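Local coordinates for ricin B lectin (PDB 3VSF), which probably hydrolyses beta-1,3-galactan from the chain end as a family 43 glycoside hydrolase that also carries a ricin-type galactose-binding module, at residues A[432-437]-A[479-484]. Residues are numbered along the deposited sequence; the frame is centred on the assembly and turned at random.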
loop_
_atom_site.group_PDB
_atom_site.type_symbol
_atom_site.label_atom_id
_atom_site.label_comp_id
_atom_site.label_asym_id
_atom_site.label_seq_id
_atom_site.Cartn_x
_atom_site.Cartn_y
_atom_site.Cartn_z
ATOM N N GLY A 432 -9.500 2.608 29.188
ATOM C CA GLY A 432 -9.425 2.450 27.747
ATOM C C GLY A 432 -8.978 1.053 27.360
ATOM O O GLY A 432 -7.849 0.650 27.643
ATOM N N VAL A 433 -9.870 0.315 26.709
ATOM C CA VAL A 433 -9.609 -1.074 26.343
ATOM C C VAL A 433 -8.432 -1.232 25.384
ATOM O O VAL A 433 -8.234 -0.414 24.486
ATOM C CB VAL A 433 -10.864 -1.725 25.727
ATOM C CG1 VAL A 433 -10.492 -2.607 24.544
ATOM C CG2 VAL A 433 -11.628 -2.513 26.782
ATOM N N LEU A 434 -7.651 -2.289 25.588
ATOM C CA LEU A 434 -6.563 -2.636 24.680
ATOM C C LEU A 434 -6.987 -3.755 23.736
ATOM O O LEU A 434 -7.672 -4.694 24.141
ATOM C CB LEU A 434 -5.316 -3.054 25.461
ATOM C CG LEU A 434 -4.262 -1.974 25.718
ATOM C CD1 LEU A 434 -4.890 -0.731 26.326
ATOM C CD2 LEU A 434 -3.149 -2.510 26.607
ATOM N N ILE A 435 -6.577 -3.649 22.478
ATOM C CA ILE A 435 -6.911 -4.649 21.473
ATOM C C ILE A 435 -5.691 -4.979 20.627
ATOM O O ILE A 435 -4.641 -4.354 20.767
ATOM C CB ILE A 435 -8.025 -4.151 20.531
ATOM C CG1 ILE A 435 -7.555 -2.914 19.761
ATOM C CG2 ILE A 435 -9.293 -3.844 21.311
ATOM C CD1 ILE A 435 -8.595 -2.344 18.821
ATOM N N GLN A 436 -5.829 -5.971 19.755
ATOM C CA GLN A 436 -4.819 -6.225 18.737
ATOM C C GLN A 436 -5.317 -5.637 17.423
ATOM O O GLN A 436 -6.437 -5.915 16.996
ATOM C CB GLN A 436 -4.536 -7.721 18.591
ATOM C CG GLN A 436 -5.701 -8.538 18.055
ATOM C CD GLN A 436 -5.299 -9.956 17.699
ATOM O OE1 GLN A 436 -4.148 -10.352 17.886
ATOM N NE2 GLN A 436 -6.245 -10.727 17.180
ATOM N N TYR A 437 -4.494 -4.809 16.791
ATOM C CA TYR A 437 -4.915 -4.116 15.582
ATOM C C TYR A 437 -3.811 -4.109 14.534
ATOM O O TYR A 437 -2.640 -4.322 14.849
ATOM C CB TYR A 437 -5.335 -2.682 15.916
ATOM C CG TYR A 437 -6.245 -2.046 14.891
ATOM C CD1 TYR A 437 -7.582 -2.412 14.801
ATOM C CD2 TYR A 437 -5.774 -1.070 14.023
ATOM C CE1 TYR A 437 -8.422 -1.830 13.869
ATOM C CE2 TYR A 437 -6.606 -0.483 13.087
ATOM C CZ TYR A 437 -7.929 -0.866 13.015
ATOM O OH TYR A 437 -8.763 -0.285 12.086
ATOM N N GLY A 479 -9.741 -11.868 32.047
ATOM C CA GLY A 479 -9.645 -10.531 32.603
ATOM C C GLY A 479 -9.281 -9.518 31.536
ATOM O O GLY A 479 -8.289 -9.682 30.827
ATOM N N ILE A 480 -10.086 -8.468 31.419
ATOM C CA ILE A 480 -9.876 -7.457 30.391
ATOM C C ILE A 480 -8.589 -6.675 30.617
ATOM O O ILE A 480 -8.361 -6.139 31.700
ATOM C CB ILE A 480 -11.056 -6.466 30.310
ATOM C CG1 ILE A 480 -12.322 -7.167 29.816
ATOM C CG2 ILE A 480 -10.710 -5.303 29.395
ATOM C CD1 ILE A 480 -13.010 -8.012 30.867
ATOM N N ILE A 481 -7.749 -6.617 29.589
ATOM C CA ILE A 481 -6.541 -5.802 29.634
ATOM C C ILE A 481 -6.856 -4.404 29.119
ATOM O O ILE A 481 -7.413 -4.247 28.033
ATOM C CB ILE A 481 -5.408 -6.415 28.795
ATOM C CG1 ILE A 481 -5.068 -7.815 29.312
ATOM C CG2 ILE A 481 -4.179 -5.523 28.831
ATOM C CD1 ILE A 481 -4.644 -7.842 30.762
ATOM N N GLN A 482 -6.499 -3.393 29.901
ATOM C CA GLN A 482 -6.876 -2.022 29.583
ATOM C C GLN A 482 -5.732 -1.035 29.776
ATOM O O GLN A 482 -4.574 -1.418 29.945
ATOM C CB GLN A 482 -8.062 -1.589 30.447
ATOM C CG GLN A 482 -7.733 -1.497 31.929
ATOM C CD GLN A 482 -8.931 -1.112 32.776
ATOM O OE1 GLN A 482 -10.073 -1.186 32.327
ATOM N NE2 GLN A 482 -8.671 -0.694 34.010
ATOM N N GLN A 483 -6.085 0.244 29.752
ATOM C CA GLN A 483 -5.138 1.332 29.916
ATOM C C GLN A 483 -5.516 2.094 31.179
ATOM O O GLN A 483 -6.692 2.372 31.408
ATOM C CB GLN A 483 -5.217 2.253 28.700
ATOM C CG GLN A 483 -4.175 3.350 28.651
ATOM C CD GLN A 483 -4.382 4.277 27.470
ATOM O OE1 GLN A 483 -3.489 4.457 26.641
ATOM N NE2 GLN A 483 -5.567 4.871 27.385
ATOM N N TRP A 484 -4.529 2.428 32.005
ATOM C CA TRP A 484 -4.813 3.109 33.264
ATOM C C TRP A 484 -3.603 3.875 33.783
ATOM O O TRP A 484 -2.460 3.511 33.510
ATOM C CB TRP A 484 -5.283 2.100 34.313
ATOM C CG TRP A 484 -6.054 2.709 35.444
ATOM C CD1 TRP A 484 -5.542 3.311 36.556
ATOM C CD2 TRP A 484 -7.480 2.767 35.576
ATOM N NE1 TRP A 484 -6.560 3.743 37.371
ATOM C CE2 TRP A 484 -7.760 3.421 36.793
ATOM C CE3 TRP A 484 -8.547 2.332 34.785
ATOM C CZ2 TRP A 484 -9.060 3.651 37.235
ATOM C CZ3 TRP A 484 -9.838 2.561 35.225
ATOM C CH2 TRP A 484 -10.083 3.214 36.438
#
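Leu434 and Ile481 meet where strands 432-437 and 479-484 come together, Leu434 giving the largest single share of the buried surface, 71 Å². Its backbone N donates to Ile481 O at 3.1 Å, with an N-H...O angle of 159°. The side chain lies over the partner backbone: CD1 sits 3.6 Å from Gln482 C, while CD2 reaches Ile481 CG2 at 3.9 Å, the two side chains crossing at a slant. In Ile481, CG1 is anti to the carbonyl carbon, which leaves CG2 as the branch that meets the leucine. Ile468 touches both residues and Ile387 touches Ile481, so the pair is part of a buried apolar cluster. Val433 points away from strand 479-484, yet its CG2 still meets Ile480 CG2 at 3.9 Å, and Gln386 of strand 385-390 packs against both. At the other end Gln483 N makes a weak, bent bond to Gly432 O. With CG anti to the backbone N (chi1 -173°) and an extended chain, Gln483 carries its NE2 to Ser427 O, linking strand 479-484 to the segment that leads into strand 432-437. The N-to-C directions make 123°, far from the 180° of a regular antiparallel pair, and pairing centres on Val433 with Gln482, a non-hydrogen-bonded antiparallel pair (CA-CA 4.3 Å), beside the Leu434 bond. Each strand also pairs with 385-390; three hairpin strands converging in this way are characteristic of the pseudo-threefold cap of a ricin-type beta-trefoil, here the galactose-binding module.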